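Local coordinates for protein ABC transporter (Caldanaerobius, PDB 4G68) that probably serves as the solute-binding component of an ABC transporter, capturing xylan-derived xylo-oligosaccharides for uptake, at residues 69-74 and 78-83; 228-233 and 434-439; 425-430 and 447-452. All coordinates share one frame; numbering follows the deposited sequence.

Interaction 1: residues 69-74 and 78-83. With XYS (alpha-D-xylopyranose), chain D; XYP (beta-D-xylopyranose), chain B.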
loop_
_atom_site.group_PDB
_atom_site.type_symbol
_atom_site.label_atom_id
_atom_site.label_comp_id
_atom_site.label_asym_id
_atom_site.label_seq_id
_atom_site.Cartn_x
_atom_site.Cartn_y
_atom_site.Cartn_z
ATOM N N ASN A 69 6.047 -12.301 8.452
ATOM C CA ASN A 69 5.490 -11.574 7.319
ATOM C C ASN A 69 3.953 -11.597 7.314
ATOM O O ASN A 69 3.311 -12.296 8.146
ATOM C CB ASN A 69 6.095 -12.096 5.962
ATOM C CG ASN A 69 5.670 -13.548 5.661
ATOM O OD1 ASN A 69 4.551 -13.776 5.187
ATOM N ND2 ASN A 69 6.517 -14.541 6.004
ATOM N N LEU A 70 3.333 -10.894 6.365
ATOM C CA LEU A 70 1.880 -10.844 6.344
ATOM C C LEU A 70 1.266 -11.466 5.151
ATOM O O LEU A 70 0.128 -11.156 4.839
ATOM C CB LEU A 70 1.450 -9.346 6.536
ATOM C CG LEU A 70 2.012 -8.313 5.505
ATOM C CD1 LEU A 70 1.711 -8.663 4.036
ATOM C CD2 LEU A 70 1.270 -7.010 5.775
ATOM N N PHE A 71 2.044 -12.272 4.378
ATOM C CA PHE A 71 1.465 -12.841 3.171
ATOM C C PHE A 71 0.521 -14.024 3.444
ATOM O O PHE A 71 0.907 -15.196 3.430
ATOM C CB PHE A 71 2.550 -13.209 2.175
ATOM C CG PHE A 71 3.199 -11.975 1.554
ATOM C CD1 PHE A 71 2.526 -11.212 0.593
ATOM C CD2 PHE A 71 4.443 -11.538 2.038
ATOM C CE1 PHE A 71 3.147 -10.054 0.052
ATOM C CE2 PHE A 71 5.018 -10.380 1.536
ATOM C CZ PHE A 71 4.385 -9.645 0.552
ATOM N N THR A 72 -0.720 -13.684 3.737
ATOM C CA THR A 72 -1.683 -14.665 4.190
ATOM C C THR A 72 -2.543 -15.249 3.070
ATOM O O THR A 72 -2.990 -16.335 3.184
ATOM C CB THR A 72 -2.659 -14.129 5.275
ATOM O OG1 THR A 72 -3.171 -12.861 4.913
ATOM C CG2 THR A 72 -2.003 -14.092 6.674
ATOM N N GLY A 73 -2.785 -14.469 2.040
ATOM C CA GLY A 73 -3.600 -14.930 0.937
ATOM C C GLY A 73 -2.873 -15.805 -0.103
ATOM O O GLY A 73 -1.673 -15.791 -0.148
ATOM N N GLU A 74 -3.627 -16.530 -0.932
ATOM C CA GLU A 74 -3.053 -17.395 -2.000
ATOM C C GLU A 74 -3.052 -16.593 -3.326
ATOM O O GLU A 74 -3.945 -15.805 -3.562
ATOM C CB GLU A 74 -3.905 -18.683 -2.151
ATOM C CG GLU A 74 -3.850 -19.545 -0.906
ATOM C CD GLU A 74 -2.497 -20.230 -0.673
ATOM O OE1 GLU A 74 -1.499 -20.047 -1.471
ATOM O OE2 GLU A 74 -2.393 -20.971 0.347
ATOM N N THR A 78 1.610 -19.682 -0.458
ATOM C CA THR A 78 2.286 -20.893 -0.934
ATOM C C THR A 78 3.672 -20.519 -1.499
ATOM O O THR A 78 4.681 -21.233 -1.297
ATOM C CB THR A 78 1.465 -21.539 -2.050
ATOM O OG1 THR A 78 0.184 -21.939 -1.544
ATOM C CG2 THR A 78 2.197 -22.763 -2.612
ATOM N N LYS A 79 3.708 -19.403 -2.225
ATOM C CA LYS A 79 4.960 -18.965 -2.838
ATOM C C LYS A 79 6.017 -18.588 -1.832
ATOM O O LYS A 79 7.201 -18.906 -2.040
ATOM C CB LYS A 79 4.746 -17.789 -3.773
ATOM C CG LYS A 79 3.775 -18.108 -4.860
ATOM C CD LYS A 79 4.487 -18.917 -5.875
ATOM C CE LYS A 79 3.921 -18.478 -7.170
ATOM N NZ LYS A 79 4.528 -19.439 -8.089
ATOM N N VAL A 80 5.616 -17.840 -0.788
ATOM C CA VAL A 80 6.545 -17.535 0.268
ATOM C C VAL A 80 7.099 -18.832 0.912
ATOM O O VAL A 80 8.319 -18.943 1.141
ATOM C CB VAL A 80 5.894 -16.606 1.290
ATOM C CG1 VAL A 80 6.845 -16.341 2.460
ATOM C CG2 VAL A 80 5.480 -15.280 0.601
ATOM N N LYS A 81 6.212 -19.809 1.187
ATOM C CA LYS A 81 6.635 -21.058 1.821
ATOM C C LYS A 81 7.694 -21.735 0.949
ATOM O O LYS A 81 8.717 -22.253 1.462
ATOM C CB LYS A 81 5.460 -22.043 2.098
ATOM C CG LYS A 81 5.913 -23.265 2.938
ATOM C CD LYS A 81 6.551 -22.770 4.218
ATOM C CE LYS A 81 6.967 -23.812 5.208
ATOM N NZ LYS A 81 7.070 -25.146 4.563
ATOM N N GLU A 82 7.462 -21.683 -0.368
ATOM C CA GLU A 82 8.360 -22.295 -1.351
ATOM C C GLU A 82 9.723 -21.593 -1.331
ATOM O O GLU A 82 10.761 -22.247 -1.425
ATOM C CB GLU A 82 7.761 -22.245 -2.760
ATOM C CG GLU A 82 6.635 -23.238 -2.997
ATOM C CD GLU A 82 5.970 -22.966 -4.351
ATOM O OE1 GLU A 82 6.518 -22.219 -5.186
ATOM O OE2 GLU A 82 4.926 -23.534 -4.626
ATOM N N ILE A 83 9.696 -20.284 -1.223
ATOM C CA ILE A 83 10.937 -19.459 -1.163
ATOM C C ILE A 83 11.715 -19.845 0.086
ATOM O O ILE A 83 12.935 -20.052 0.038
ATOM C CB ILE A 83 10.590 -17.943 -1.119
ATOM C CG1 ILE A 83 10.237 -17.439 -2.504
ATOM C CG2 ILE A 83 11.763 -17.159 -0.519
ATOM C CD1 ILE A 83 9.586 -16.070 -2.420
HETATM C C1 XYS D . -1.227 -11.401 0.320
HETATM C C2 XYS D . -1.683 -10.671 1.605
HETATM C C3 XYS D . -1.833 -9.150 1.458
HETATM C C4 XYS D . -0.661 -8.566 0.649
HETATM C C5 XYS D . -0.538 -9.292 -0.690
HETATM O O1 XYS D . -1.954 -12.539 -0.019
HETATM O O2 XYS D . -2.784 -11.187 2.246
HETATM O O3 XYS D . -1.922 -8.628 2.734
HETATM O O4 XYS D . -0.629 -7.158 0.582
HETATM O O5 XYS D . -0.878 -10.597 -0.760
HETATM C C1 XYP B . -0.349 -6.416 1.596
HETATM C C2 XYP B . 0.808 -5.523 1.140
HETATM C C3 XYP B . 1.057 -4.528 2.297
HETATM C C4 XYP B . -0.237 -3.766 2.467
HETATM C C5 XYP B . -1.394 -4.738 2.774
HETATM O O2 XYP B . 1.956 -6.363 1.012
HETATM O O3 XYP B . 2.061 -3.633 1.774
HETATM O O4 XYP B . -0.037 -2.906 3.594
HETATM O O5 XYP B . -1.505 -5.647 1.671
#
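Glu-74 OE1 takes two bonds from Thr-78. The hydroxyl OG1 of Thr-78 comes to 2.5 Å from Glu-74 OE1, and Thr-78 N donates to the same oxygen at 3.3 Å. Both meet it on the syn side, but from opposite faces of the carboxylate plane. The glutamate chain bends at its second torsion (chi2 -71°), which turns the carboxylate toward Thr-78, near the start of helix 76-90. The deeper half of the contact is mostly apolar. Phe-71 CB rests on Val-80 CG2 at 3.9 Å, while Val-80 CG1 lies beside Asn-69 ND2. Asn-69 OD1 accepts from Phe-71 N in the carbonyl plane, 3.0 Å away, closing an Asx turn that fixes the start of the loop. The loop then turns to the glycan. Phe-71 brings a ring edge to O5 of the alpha-xylose, and Gly-73 N donates to its O2 at 3.3 Å. Leu-70 CD1 covers one face of the Phe-71 ring, over its centre. Residues 69-74 thus link strand 64-69 to helix 76-90 at the pocket. Val-80 also packs on helix 356-377, and Asn-69 ND2 is held by Glu-98 of strand 95-100.

Interaction 2: residues 228-233 and 434-439; sequences MWYYDM and QLFAKQ. With XYP (beta-D-xylopyranose), chain C.
Met-228 and Tyr-231, one turn apart on helix 225-239, face Phe-436 and Leu-435 at the end of helix 422-436, with CA-CA distances of 9.4 Å for Met-228 to Phe-436 and 9.3 Å for Tyr-231 to Leu-435. Contact is therefore made by side chains reaching across. Leu-435 CD1 meets Tyr-231 CD1 at 4.0 Å. The tyrosine ring is swung there by its first torsion, which sets CG opposite the backbone N (chi1 175°). Its OH bonds to the backbone oxygen of Phe-259. Phe-436 comes in edge first: its CZ lies 4.3 Å from Tyr-230 CB, near the plane of the phenylalanine ring. Its CE1 approaches Met-228 N at the same distance. These contacts are loose but buried, and entirely apolar in their side chains. Just beyond them the helix ends in a Schellman motif, with Lys-438 at positive phi (56°).

Trp-229 starts away from residues 434-439, and its indole reaches the glycan pocket. Its NE1 donates to O4 of the chain C beta-xylose at 2.9 Å, nearly straight at 167°. The sugar oxygen sits at the indole edge, close to the ring plane, and CZ2 touches C5 of the same sugar at 3.6 Å. A phenylalanine in its place would probably leave O4 without this donor and open a gap beside C5. Gln-177 and Asp-417 also bond to this xylose. One turn of helix 225-239 thus carries two jobs: one side packs on helix 422-436, and another supplies an indole edge to the sugar. Aromatic side chains lining the sugar site are typical of the carbohydrate-binding members of the periplasmic binding protein superfamily.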
loop_
_atom_site.group_PDB
_atom_site.type_symbol
_atom_site.label_atom_id
_atom_site.label_comp_id
_atom_site.label_asym_id
_atom_site.label_seq_id
_atom_site.Cartn_x
_atom_site.Cartn_y
_atom_site.Cartn_z
HETATM N N MSE A 228 -8.992 5.484 3.801
HETATM C CA MSE A 228 -8.017 6.543 3.890
HETATM C C MSE A 228 -7.251 6.730 2.611
HETATM O O MSE A 228 -6.935 7.870 2.330
HETATM C CB MSE A 228 -7.055 6.230 5.036
HETATM C CG MSE A 228 -6.135 7.352 5.412
HETATM SE SE MSE A 228 -4.487 6.470 6.187
HETATM C CE MSE A 228 -4.028 5.556 4.457
ATOM N N TRP A 229 -6.892 5.692 1.885
ATOM C CA TRP A 229 -6.297 5.881 0.563
ATOM C C TRP A 229 -7.062 6.780 -0.336
ATOM O O TRP A 229 -6.450 7.599 -1.089
ATOM C CB TRP A 229 -6.046 4.557 -0.147
ATOM C CG TRP A 229 -4.781 3.890 0.317
ATOM C CD1 TRP A 229 -4.401 3.503 1.630
ATOM C CD2 TRP A 229 -3.653 3.514 -0.527
ATOM N NE1 TRP A 229 -3.151 2.947 1.592
ATOM C CE2 TRP A 229 -2.646 2.949 0.337
ATOM C CE3 TRP A 229 -3.377 3.636 -1.905
ATOM C CZ2 TRP A 229 -1.408 2.446 -0.165
ATOM C CZ3 TRP A 229 -2.134 3.160 -2.388
ATOM C CH2 TRP A 229 -1.172 2.589 -1.531
ATOM N N TYR A 230 -8.399 6.668 -0.233
ATOM C CA TYR A 230 -9.233 7.546 -1.060
ATOM C C TYR A 230 -9.012 9.032 -0.653
ATOM O O TYR A 230 -8.791 9.923 -1.528
ATOM C CB TYR A 230 -10.713 7.217 -0.888
ATOM C CG TYR A 230 -11.229 5.983 -1.540
ATOM C CD1 TYR A 230 -12.266 6.075 -2.487
ATOM C CD2 TYR A 230 -10.787 4.731 -1.113
ATOM C CE1 TYR A 230 -12.794 4.901 -3.101
ATOM C CE2 TYR A 230 -11.307 3.519 -1.667
ATOM C CZ TYR A 230 -12.295 3.640 -2.656
ATOM O OH TYR A 230 -12.821 2.504 -3.221
ATOM N N TYR A 231 -9.088 9.294 0.654
ATOM C CA TYR A 231 -8.904 10.696 1.112
ATOM C C TYR A 231 -7.491 11.164 0.648
ATOM O O TYR A 231 -7.318 12.242 0.042
ATOM C CB TYR A 231 -9.025 10.825 2.649
ATOM C CG TYR A 231 -8.711 12.238 3.008
ATOM C CD1 TYR A 231 -9.735 13.180 3.043
ATOM C CD2 TYR A 231 -7.414 12.656 3.264
ATOM C CE1 TYR A 231 -9.475 14.521 3.283
ATOM C CE2 TYR A 231 -7.111 14.006 3.542
ATOM C CZ TYR A 231 -8.164 14.902 3.539
ATOM O OH TYR A 231 -7.892 16.217 3.743
ATOM N N ASP A 232 -6.456 10.355 0.927
ATOM C CA ASP A 232 -5.084 10.845 0.726
ATOM C C ASP A 232 -4.899 11.150 -0.756
ATOM O O ASP A 232 -4.241 12.160 -1.113
ATOM C CB ASP A 232 -4.055 9.786 1.167
ATOM C CG ASP A 232 -4.070 9.516 2.660
ATOM O OD1 ASP A 232 -4.740 10.220 3.429
ATOM O OD2 ASP A 232 -3.408 8.572 3.065
HETATM N N MSE A 233 -5.472 10.327 -1.653
HETATM C CA MSE A 233 -5.438 10.646 -3.120
HETATM C C MSE A 233 -6.176 11.853 -3.461
HETATM O O MSE A 233 -5.662 12.636 -4.256
HETATM C CB MSE A 233 -5.891 9.443 -3.999
HETATM C CG MSE A 233 -6.263 9.915 -5.428
HETATM SE SE MSE A 233 -4.658 10.572 -6.353
HETATM C CE MSE A 233 -4.016 8.764 -6.113
ATOM N N GLN A 434 -14.762 8.754 10.277
ATOM C CA GLN A 434 -15.902 9.702 10.522
ATOM C C GLN A 434 -16.370 10.399 9.300
ATOM O O GLN A 434 -17.594 10.554 9.137
ATOM C CB GLN A 434 -15.575 10.677 11.690
ATOM C CG GLN A 434 -15.398 9.884 12.950
ATOM C CD GLN A 434 -14.642 10.592 14.040
ATOM O OE1 GLN A 434 -14.761 11.801 14.241
ATOM N NE2 GLN A 434 -13.791 9.826 14.734
ATOM N N LEU A 435 -15.475 10.801 8.371
ATOM C CA LEU A 435 -15.945 11.426 7.099
ATOM C C LEU A 435 -16.871 10.447 6.321
ATOM O O LEU A 435 -17.948 10.862 5.834
ATOM C CB LEU A 435 -14.782 11.836 6.156
ATOM C CG LEU A 435 -14.003 13.100 6.587
ATOM C CD1 LEU A 435 -12.856 13.311 5.620
ATOM C CD2 LEU A 435 -14.971 14.328 6.455
ATOM N N PHE A 436 -16.386 9.208 6.174
ATOM C CA PHE A 436 -17.179 8.165 5.466
ATOM C C PHE A 436 -18.553 7.928 6.107
ATOM O O PHE A 436 -19.564 7.653 5.405
ATOM C CB PHE A 436 -16.399 6.857 5.408
ATOM C CG PHE A 436 -15.395 6.820 4.306
ATOM C CD1 PHE A 436 -14.005 6.854 4.596
ATOM C CD2 PHE A 436 -15.819 6.607 3.032
ATOM C CE1 PHE A 436 -13.060 6.778 3.577
ATOM C CE2 PHE A 436 -14.893 6.493 1.993
ATOM C CZ PHE A 436 -13.503 6.583 2.269
ATOM N N ALA A 437 -18.595 8.065 7.426
ATOM C CA ALA A 437 -19.780 7.686 8.190
ATOM C C ALA A 437 -20.727 8.892 8.265
ATOM O O ALA A 437 -21.809 8.759 8.874
ATOM C CB ALA A 437 -19.390 7.210 9.574
ATOM N N LYS A 438 -20.300 10.004 7.675
ATOM C CA LYS A 438 -21.063 11.312 7.761
ATOM C C LYS A 438 -21.251 11.658 9.241
ATOM O O LYS A 438 -22.361 12.118 9.674
ATOM C CB LYS A 438 -22.432 11.149 7.061
ATOM C CG LYS A 438 -22.389 10.878 5.498
ATOM C CD LYS A 438 -21.663 11.939 4.667
ATOM C CE LYS A 438 -22.634 13.115 4.458
ATOM N NZ LYS A 438 -21.777 14.253 4.053
ATOM N N GLN A 439 -20.204 11.455 10.025
ATOM C CA GLN A 439 -20.246 11.767 11.497
ATOM C C GLN A 439 -19.363 12.964 11.787
ATOM O O GLN A 439 -19.027 13.252 12.959
ATOM C CB GLN A 439 -19.800 10.570 12.308
ATOM C CG GLN A 439 -20.736 9.429 12.245
ATOM C CD GLN A 439 -20.176 8.168 12.927
ATOM O OE1 GLN A 439 -19.003 8.067 13.238
ATOM N NE2 GLN A 439 -21.004 7.171 13.039
HETATM C C1 XYP C . -0.731 -1.697 3.633
HETATM C C2 XYP C . -0.876 -1.280 5.093
HETATM C C3 XYP C . -1.550 0.096 5.123
HETATM C C4 XYP C . -0.859 1.108 4.174
HETATM C C5 XYP C . -0.572 0.510 2.767
HETATM O O2 XYP C . -1.595 -2.276 5.791
HETATM O O3 XYP C . -1.513 0.540 6.498
HETATM O O4 XYP C . -1.613 2.314 4.019
HETATM O O5 XYP C . 0.034 -0.771 2.894
#

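Interaction 3: residues 425-430 and 447-452; sequences AQTHKD and KQMQQK
Met-449, modelled as selenomethionine, carries most of the contact with His-428. From CB the chain bends twice (chi2 -68°, chi3 -76°), and this curls the tip back toward residues 425-430. CB and CG serve as the stem. SE reaches the other helix, 3.7 Å from both His-428 CA and His-428 ND1. It lies at the edge of the imidazole, a Met-aromatic contact made here by selenium. SE also approaches Thr-427 CG2 at 4.4 Å. The terminal CE goes furthest and meets His-428 ND1 at 3.3 Å, a close approach, oblique to the ring.

A second patch lies nearly one turn further along helix 442-453, where Thr-427 CG2 touches Lys-452 CB at 3.8 Å. The lysine chain then runs away, extended. Water 1 bridges the same two residues: it lies 2.8 Å from Thr-427 OG1 and donates to Lys-452 O at 3.2 Å. Thr-427 OG1 also bonds to Asp-423 O.

The helices run antiparallel, at 165°, with axes 10.3 Å apart. The other nitrogen of the ring, His-428 NE2, bonds to Asp-232, and Trp-416 stacks on the ring. That bond would favour a proton on NE2, while the methyl CE packs obliquely against ND1. The contact is thus mainly soft selenium-imidazole packing, with a water bridge on the more exposed side.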
loop_
_atom_site.group_PDB
_atom_site.type_symbol
_atom_site.label_atom_id
_atom_site.label_comp_id
_atom_site.label_asym_id
_atom_site.label_seq_id
_atom_site.Cartn_x
_atom_site.Cartn_y
_atom_site.Cartn_z
ATOM N N ALA A 425 -1.050 8.783 12.912
ATOM C CA ALA A 425 -1.605 7.935 11.850
ATOM C C ALA A 425 -2.985 7.461 12.279
ATOM O O ALA A 425 -3.883 7.473 11.461
ATOM C CB ALA A 425 -0.692 6.702 11.609
ATOM N N GLN A 426 -3.129 7.084 13.553
ATOM C CA GLN A 426 -4.373 6.564 14.014
ATOM C C GLN A 426 -5.455 7.652 13.982
ATOM O O GLN A 426 -6.628 7.370 13.645
ATOM C CB GLN A 426 -4.309 5.881 15.387
ATOM C CG GLN A 426 -5.654 5.227 15.753
ATOM C CD GLN A 426 -5.875 3.978 14.927
ATOM O OE1 GLN A 426 -5.017 3.111 14.915
ATOM N NE2 GLN A 426 -6.958 3.906 14.187
ATOM N N THR A 427 -5.050 8.886 14.363
ATOM C CA THR A 427 -5.974 10.029 14.352
ATOM C C THR A 427 -6.546 10.209 12.935
ATOM O O THR A 427 -7.745 10.378 12.761
ATOM C CB THR A 427 -5.226 11.303 14.820
ATOM O OG1 THR A 427 -5.070 11.227 16.230
ATOM C CG2 THR A 427 -6.036 12.585 14.488
ATOM N N HIS A 428 -5.656 10.237 11.924
ATOM C CA HIS A 428 -6.097 10.411 10.518
ATOM C C HIS A 428 -6.987 9.295 10.073
ATOM O O HIS A 428 -8.047 9.554 9.502
ATOM C CB HIS A 428 -4.833 10.553 9.613
ATOM C CG HIS A 428 -5.136 10.698 8.156
ATOM N ND1 HIS A 428 -5.959 11.673 7.685
ATOM C CD2 HIS A 428 -4.730 9.955 7.077
ATOM C CE1 HIS A 428 -6.039 11.578 6.354
ATOM N NE2 HIS A 428 -5.268 10.511 5.966
ATOM N N LYS A 429 -6.632 8.022 10.368
ATOM C CA LYS A 429 -7.495 6.871 9.989
ATOM C C LYS A 429 -8.897 7.022 10.649
ATOM O O LYS A 429 -9.890 6.815 9.983
ATOM C CB LYS A 429 -6.870 5.569 10.498
ATOM C CG LYS A 429 -5.715 5.142 9.634
ATOM C CD LYS A 429 -4.913 3.992 10.265
ATOM C CE LYS A 429 -5.709 2.725 10.501
ATOM N NZ LYS A 429 -4.829 1.814 11.312
ATOM N N ASP A 430 -8.945 7.387 11.942
ATOM C CA ASP A 430 -10.249 7.454 12.608
ATOM C C ASP A 430 -11.095 8.684 12.113
ATOM O O ASP A 430 -12.290 8.592 11.902
ATOM C CB ASP A 430 -9.999 7.671 14.113
ATOM C CG ASP A 430 -9.465 6.440 14.843
ATOM O OD1 ASP A 430 -9.352 5.325 14.302
ATOM O OD2 ASP A 430 -9.011 6.673 15.989
ATOM N N LYS A 447 -10.240 21.052 11.232
ATOM C CA LYS A 447 -9.906 21.562 12.600
ATOM C C LYS A 447 -9.400 20.499 13.521
ATOM O O LYS A 447 -8.395 20.761 14.253
ATOM C CB LYS A 447 -11.127 22.178 13.283
ATOM C CG LYS A 447 -11.663 23.301 12.447
ATOM C CD LYS A 447 -11.222 24.609 13.047
ATOM C CE LYS A 447 -12.052 25.725 12.402
ATOM N NZ LYS A 447 -11.058 26.607 11.739
ATOM N N GLN A 448 -10.077 19.335 13.563
ATOM C CA GLN A 448 -9.682 18.260 14.468
ATOM C C GLN A 448 -8.355 17.634 14.083
ATOM O O GLN A 448 -7.584 17.243 14.909
ATOM C CB GLN A 448 -10.773 17.170 14.644
ATOM C CG GLN A 448 -11.995 17.771 15.392
ATOM C CD GLN A 448 -13.053 16.737 15.702
ATOM O OE1 GLN A 448 -12.749 15.577 15.808
ATOM N NE2 GLN A 448 -14.330 17.149 15.717
HETATM N N MSE A 449 -8.119 17.499 12.826
HETATM C CA MSE A 449 -6.787 16.997 12.406
HETATM C C MSE A 449 -5.716 17.919 12.938
HETATM O O MSE A 449 -4.780 17.397 13.589
HETATM C CB MSE A 449 -6.667 17.022 10.871
HETATM C CG MSE A 449 -7.331 15.893 10.104
HETATM SE SE MSE A 449 -6.475 14.118 10.382
HETATM C CE MSE A 449 -4.892 14.394 9.232
ATOM N N GLN A 450 -5.814 19.192 12.673
ATOM C CA GLN A 450 -4.781 20.124 13.189
ATOM C C GLN A 450 -4.680 20.047 14.721
ATOM O O GLN A 450 -3.600 19.971 15.248
ATOM C CB GLN A 450 -5.086 21.570 12.764
ATOM C CG GLN A 450 -4.139 22.615 13.362
ATOM C CD GLN A 450 -2.718 22.472 12.892
ATOM O OE1 GLN A 450 -2.360 21.560 12.097
ATOM N NE2 GLN A 450 -1.859 23.390 13.393
ATOM N N GLN A 451 -5.820 20.053 15.428
ATOM C CA GLN A 451 -5.772 20.149 16.864
ATOM C C GLN A 451 -5.252 18.863 17.511
ATOM O O GLN A 451 -4.431 18.897 18.456
ATOM C CB GLN A 451 -7.144 20.593 17.407
ATOM C CG GLN A 451 -7.216 20.628 18.931
ATOM C CD GLN A 451 -6.360 21.679 19.648
ATOM O OE1 GLN A 451 -6.006 22.746 19.113
ATOM N NE2 GLN A 451 -6.084 21.404 20.932
ATOM N N LYS A 452 -5.715 17.714 16.994
ATOM C CA LYS A 452 -5.307 16.440 17.550
ATOM C C LYS A 452 -3.885 16.055 17.225
ATOM O O LYS A 452 -3.231 15.453 18.054
ATOM C CB LYS A 452 -6.287 15.350 17.136
ATOM C CG LYS A 452 -7.675 15.602 17.759
ATOM C CD LYS A 452 -8.684 14.564 17.292
ATOM C CE LYS A 452 -9.960 14.784 18.123
ATOM N NZ LYS A 452 -10.921 13.734 17.822
HETATM O O HOH W 1 -2.673 12.376 17.191
#

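Overall arrangement
Interaction 1 comes first along the chain and lies on the opposite side of the chain's centre from the other two. Its centre is about 31 Å from that of interaction 2 and about 34 Å from that of interaction 3. The bound glycan lies between. Interactions 2 and 3 are neighbours, with centres about 12 Å apart, and their segments alternate along the chain. Both use helix 422-436. They meet where Met-228 and Tyr-231 touch His-428, and interaction 3 joins helix 442-453 to the same group. Interactions 1 and 2 each supply pocket residues, which approach opposite ends of the glycan. This grip from two sides is consistent with the two-lobed fold of solute-binding proteins.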